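Local structure of putative rRNA methylase (Clostridium thermocellum ATCC 27405, 3EEY) at residues A[100-109]-A[140-149]. The protein binds S-adenosylmethionine and is probably a methyltransferase that acts on ribosomal RNA. Numbering follows the deposited sequence.
Sequences NLGYLPSGDH and YYGGDTGFEE. With SAM (S-adenosylmethionine), chain K; SO4 (sulfate ion), chain M.
At the C-terminal ends of the parallel strands of the Rossmann-like methyltransferase sheet, where strand 94-101 ends beside the S-adenosylmethionine methyl group, Asn-100 and Leu-101 meet Tyr-140, just beyond the adjacent parallel strand 133-139. A weak hydrogen bond runs from Tyr-140 N to Leu-101 O (3.3 Å), which also lies at the edge of the tyrosine ring, 3.2 Å from its CD2. Asn-100 OD1 approaches the same ring obliquely, 3.1 Å from CE2 of Tyr-140, with amide and ring planes 40° apart. With CG of Tyr-103 set between its backbone N and carbonyl carbon (chi1 50°), Thr-145 OG1 meets the ring obliquely in van der Waals contact, 3.3 Å from CE1, with Asp-144 CB beside it. Tyr-103 CE2 lies over the centre of the His-109 ring, whose ND1 makes a weak hydrogen bond to Asp-144 OD1 (3.4 Å), while NE2 donates to sulfate O1 (2.9 Å). Deeper in, Leu-101 packs on the carboxylate of Glu-149, whose oxygens are satisfied by Thr-113 and Thr-118. Asn-100 O and Tyr-103 O, 3.4 and 3.3 Å from S-adenosylmethionine CE, probably stabilise the methyl's partial positive charge. Donating through both nitrogens, His-109 links 140-149 to a spot that can hold an anion, here a sulfate probably from the crystallisation liquor.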
loop_
_atom_site.group_PDB
_atom_site.type_symbol
_atom_site.label_atom_id
_atom_site.label_comp_id
_atom_site.label_asym_id
_atom_site.label_seq_id
_atom_site.Cartn_x
_atom_site.Cartn_y
_atom_site.Cartn_z
ATOM N N ASN A 100 9.491 5.426 13.004
ATOM C CA ASN A 100 8.193 5.459 13.653
ATOM C C ASN A 100 8.033 6.837 14.290
ATOM O O ASN A 100 8.624 7.117 15.326
ATOM C CB ASN A 100 8.137 4.342 14.690
ATOM C CG ASN A 100 6.755 3.786 14.874
ATOM O OD1 ASN A 100 5.951 4.344 15.612
ATOM N ND2 ASN A 100 6.467 2.671 14.208
ATOM N N LEU A 101 7.253 7.705 13.654
ATOM C CA LEU A 101 7.268 9.135 13.972
ATOM C C LEU A 101 6.234 9.560 15.004
ATOM O O LEU A 101 5.055 9.276 14.858
ATOM C CB LEU A 101 7.079 9.965 12.697
ATOM C CG LEU A 101 8.055 9.776 11.538
ATOM C CD1 LEU A 101 7.766 10.840 10.490
ATOM C CD2 LEU A 101 9.481 9.882 12.032
ATOM N N GLY A 102 6.692 10.276 16.028
ATOM C CA GLY A 102 5.834 10.778 17.103
ATOM C C GLY A 102 6.581 10.803 18.425
ATOM O O GLY A 102 7.803 10.939 18.443
ATOM N N TYR A 103 5.853 10.668 19.534
ATOM C CA TYR A 103 6.471 10.602 20.873
ATOM C C TYR A 103 6.548 9.171 21.422
ATOM O O TYR A 103 5.900 8.266 20.889
ATOM C CB TYR A 103 5.738 11.514 21.877
ATOM C CG TYR A 103 4.232 11.354 21.911
ATOM C CD1 TYR A 103 3.403 12.334 21.368
ATOM C CD2 TYR A 103 3.634 10.227 22.484
ATOM C CE1 TYR A 103 2.015 12.199 21.392
ATOM C CE2 TYR A 103 2.244 10.076 22.505
ATOM C CZ TYR A 103 1.441 11.071 21.963
ATOM O OH TYR A 103 0.067 10.941 21.983
ATOM N N LEU A 104 7.325 8.986 22.491
ATOM C CA LEU A 104 7.426 7.699 23.193
ATOM C C LEU A 104 6.126 7.340 23.928
ATOM O O LEU A 104 5.637 8.133 24.742
ATOM C CB LEU A 104 8.613 7.710 24.171
ATOM C CG LEU A 104 8.858 6.532 25.130
ATOM C CD1 LEU A 104 9.131 5.238 24.399
ATOM C CD2 LEU A 104 10.011 6.837 26.073
ATOM N N PRO A 105 5.541 6.163 23.607
ATOM C CA PRO A 105 4.374 5.654 24.346
ATOM C C PRO A 105 4.709 5.311 25.799
ATOM O O PRO A 105 5.741 4.681 26.064
ATOM C CB PRO A 105 3.970 4.396 23.566
ATOM C CG PRO A 105 5.175 4.013 22.776
ATOM C CD PRO A 105 5.922 5.273 22.491
ATOM N N SER A 106 3.833 5.739 26.713
ATOM C CA SER A 106 4.036 5.668 28.174
ATOM C C SER A 106 5.251 6.485 28.632
ATOM O O SER A 106 5.935 6.125 29.597
ATOM C CB SER A 106 4.103 4.217 28.683
ATOM O OG SER A 106 2.965 3.473 28.281
ATOM N N GLY A 107 5.496 7.591 27.931
ATOM C CA GLY A 107 6.627 8.473 28.210
ATOM C C GLY A 107 6.274 9.937 28.044
ATOM O O GLY A 107 5.095 10.298 28.006
ATOM N N ASP A 108 7.307 10.775 27.947
ATOM C CA ASP A 108 7.158 12.224 27.804
ATOM C C ASP A 108 6.544 12.594 26.443
ATOM O O ASP A 108 7.167 12.395 25.390
ATOM C CB ASP A 108 8.523 12.902 27.977
ATOM C CG ASP A 108 8.424 14.318 28.531
ATOM O OD1 ASP A 108 7.370 14.979 28.371
ATOM O OD2 ASP A 108 9.425 14.772 29.128
ATOM N N HIS A 109 5.326 13.139 26.487
ATOM C CA HIS A 109 4.552 13.477 25.286
ATOM C C HIS A 109 5.086 14.677 24.498
ATOM O O HIS A 109 4.777 14.829 23.311
ATOM C CB HIS A 109 3.080 13.706 25.651
ATOM C CG HIS A 109 2.262 12.450 25.691
ATOM N ND1 HIS A 109 1.006 12.364 25.132
ATOM C CD2 HIS A 109 2.525 11.229 26.217
ATOM C CE1 HIS A 109 0.526 11.147 25.319
ATOM N NE2 HIS A 109 1.430 10.438 25.971
ATOM N N TYR A 140 2.604 9.138 12.590
ATOM C CA TYR A 140 1.504 9.466 13.489
ATOM C C TYR A 140 1.353 10.963 13.553
ATOM O O TYR A 140 2.336 11.701 13.509
ATOM C CB TYR A 140 1.762 8.959 14.892
ATOM C CG TYR A 140 1.864 7.461 15.012
ATOM C CD1 TYR A 140 0.789 6.708 15.471
ATOM C CD2 TYR A 140 3.049 6.794 14.697
ATOM C CE1 TYR A 140 0.887 5.322 15.601
ATOM C CE2 TYR A 140 3.152 5.420 14.820
ATOM C CZ TYR A 140 2.074 4.688 15.265
ATOM O OH TYR A 140 2.178 3.319 15.388
ATOM N N TYR A 141 0.114 11.404 13.691
ATOM C CA TYR A 141 -0.220 12.816 13.625
ATOM C C TYR A 141 -1.517 13.041 14.383
ATOM O O TYR A 141 -2.096 12.092 14.906
ATOM C CB TYR A 141 -0.315 13.293 12.164
ATOM C CG TYR A 141 -1.349 12.587 11.304
ATOM C CD1 TYR A 141 -1.219 11.235 10.982
ATOM C CD2 TYR A 141 -2.437 13.281 10.782
ATOM C CE1 TYR A 141 -2.148 10.591 10.204
ATOM C CE2 TYR A 141 -3.381 12.640 9.984
ATOM C CZ TYR A 141 -3.229 11.290 9.700
ATOM O OH TYR A 141 -4.150 10.628 8.909
ATOM N N GLY A 142 -1.962 14.294 14.454
ATOM C CA GLY A 142 -3.105 14.663 15.285
ATOM C C GLY A 142 -2.689 14.630 16.737
ATOM O O GLY A 142 -1.495 14.571 17.037
ATOM N N GLY A 143 -3.663 14.667 17.643
ATOM C CA GLY A 143 -3.384 14.594 19.084
ATOM C C GLY A 143 -2.345 15.601 19.549
ATOM O O GLY A 143 -2.277 16.718 19.022
ATOM N N ASP A 144 -1.516 15.191 20.513
ATOM C CA ASP A 144 -0.417 16.021 21.026
ATOM C C ASP A 144 0.621 16.302 19.938
ATOM O O ASP A 144 1.170 17.405 19.861
ATOM C CB ASP A 144 0.263 15.347 22.227
ATOM C CG ASP A 144 -0.630 15.281 23.465
ATOM O OD1 ASP A 144 -0.105 15.510 24.577
ATOM O OD2 ASP A 144 -1.843 14.994 23.337
ATOM N N THR A 145 0.856 15.289 19.102
ATOM C CA THR A 145 1.815 15.310 17.996
ATOM C C THR A 145 1.582 16.464 17.002
ATOM O O THR A 145 2.525 17.164 16.630
ATOM C CB THR A 145 1.820 13.922 17.277
ATOM O OG1 THR A 145 2.349 12.926 18.159
ATOM C CG2 THR A 145 2.640 13.938 16.006
ATOM N N GLY A 146 0.330 16.679 16.603
ATOM C CA GLY A 146 0.007 17.725 15.632
ATOM C C GLY A 146 0.254 17.272 14.203
ATOM O O GLY A 146 0.492 16.094 13.958
ATOM N N PHE A 147 0.232 18.213 13.262
ATOM C CA PHE A 147 0.183 17.876 11.833
ATOM C C PHE A 147 1.375 18.354 11.007
ATOM O O PHE A 147 1.507 17.989 9.841
ATOM C CB PHE A 147 -1.087 18.453 11.212
ATOM C CG PHE A 147 -2.362 17.927 11.806
ATOM C CD1 PHE A 147 -2.935 16.754 11.321
ATOM C CD2 PHE A 147 -3.013 18.616 12.831
ATOM C CE1 PHE A 147 -4.119 16.265 11.858
ATOM C CE2 PHE A 147 -4.201 18.138 13.364
ATOM C CZ PHE A 147 -4.750 16.958 12.873
ATOM N N GLU A 148 2.231 19.165 11.619
ATOM C CA GLU A 148 3.313 19.867 10.935
ATOM C C GLU A 148 4.392 18.923 10.391
ATOM O O GLU A 148 4.922 19.144 9.302
ATOM C CB GLU A 148 3.921 20.898 11.902
ATOM C CG GLU A 148 5.047 21.779 11.353
ATOM C CD GLU A 148 6.033 22.224 12.439
ATOM O OE1 GLU A 148 5.871 21.832 13.621
ATOM O OE2 GLU A 148 6.984 22.963 12.105
ATOM N N GLU A 149 4.707 17.885 11.161
ATOM C CA GLU A 149 5.690 16.883 10.764
ATOM C C GLU A 149 5.215 16.046 9.592
ATOM O O GLU A 149 5.971 15.846 8.639
ATOM C CB GLU A 149 6.075 15.976 11.936
ATOM C CG GLU A 149 7.104 14.928 11.542
ATOM C CD GLU A 149 7.670 14.183 12.712
ATOM O OE1 GLU A 149 6.901 13.780 13.611
ATOM O OE2 GLU A 149 8.893 13.978 12.712
HETATM N N SAM K . 9.416 2.046 17.291
HETATM C CA SAM K . 9.143 2.575 18.665
HETATM C C SAM K . 8.629 1.487 19.611
HETATM O O SAM K . 8.025 1.754 20.655
HETATM O OXT SAM K . 8.826 0.300 19.350
HETATM C CB SAM K . 8.210 3.779 18.599
HETATM C CG SAM K . 8.956 5.082 18.329
HETATM S SD SAM K . 8.212 6.527 19.133
HETATM C CE SAM K . 6.734 6.749 18.105
HETATM C "C5'" SAM K . 9.331 7.833 18.557
HETATM C "C4'" SAM K . 10.694 7.720 19.245
HETATM O "O4'" SAM K . 11.681 8.460 18.551
HETATM C "C3'" SAM K . 10.667 8.244 20.680
HETATM O "O3'" SAM K . 11.209 7.257 21.526
HETATM C "C2'" SAM K . 11.541 9.484 20.657
HETATM O "O2'" SAM K . 12.254 9.684 21.863
HETATM C "C1'" SAM K . 12.465 9.178 19.484
HETATM N N9 SAM K . 13.062 10.378 18.866
HETATM C C8 SAM K . 12.595 11.671 18.870
HETATM N N7 SAM K . 13.472 12.442 18.180
HETATM C C5 SAM K . 14.485 11.654 17.743
HETATM C C6 SAM K . 15.638 11.903 17.005
HETATM N N6 SAM K . 15.938 13.121 16.560
HETATM N N1 SAM K . 16.491 10.857 16.734
HETATM C C2 SAM K . 16.234 9.577 17.174
HETATM N N3 SAM K . 15.090 9.339 17.892
HETATM C C4 SAM K . 14.236 10.356 18.174
HETATM S S SO4 M . 0.811 6.930 24.937
HETATM O O1 SO4 M . 1.788 7.548 25.829
HETATM O O2 SO4 M . -0.460 7.641 25.046
HETATM O O3 SO4 M . 1.293 7.006 23.561
HETATM O O4 SO4 M . 0.626 5.530 25.310
#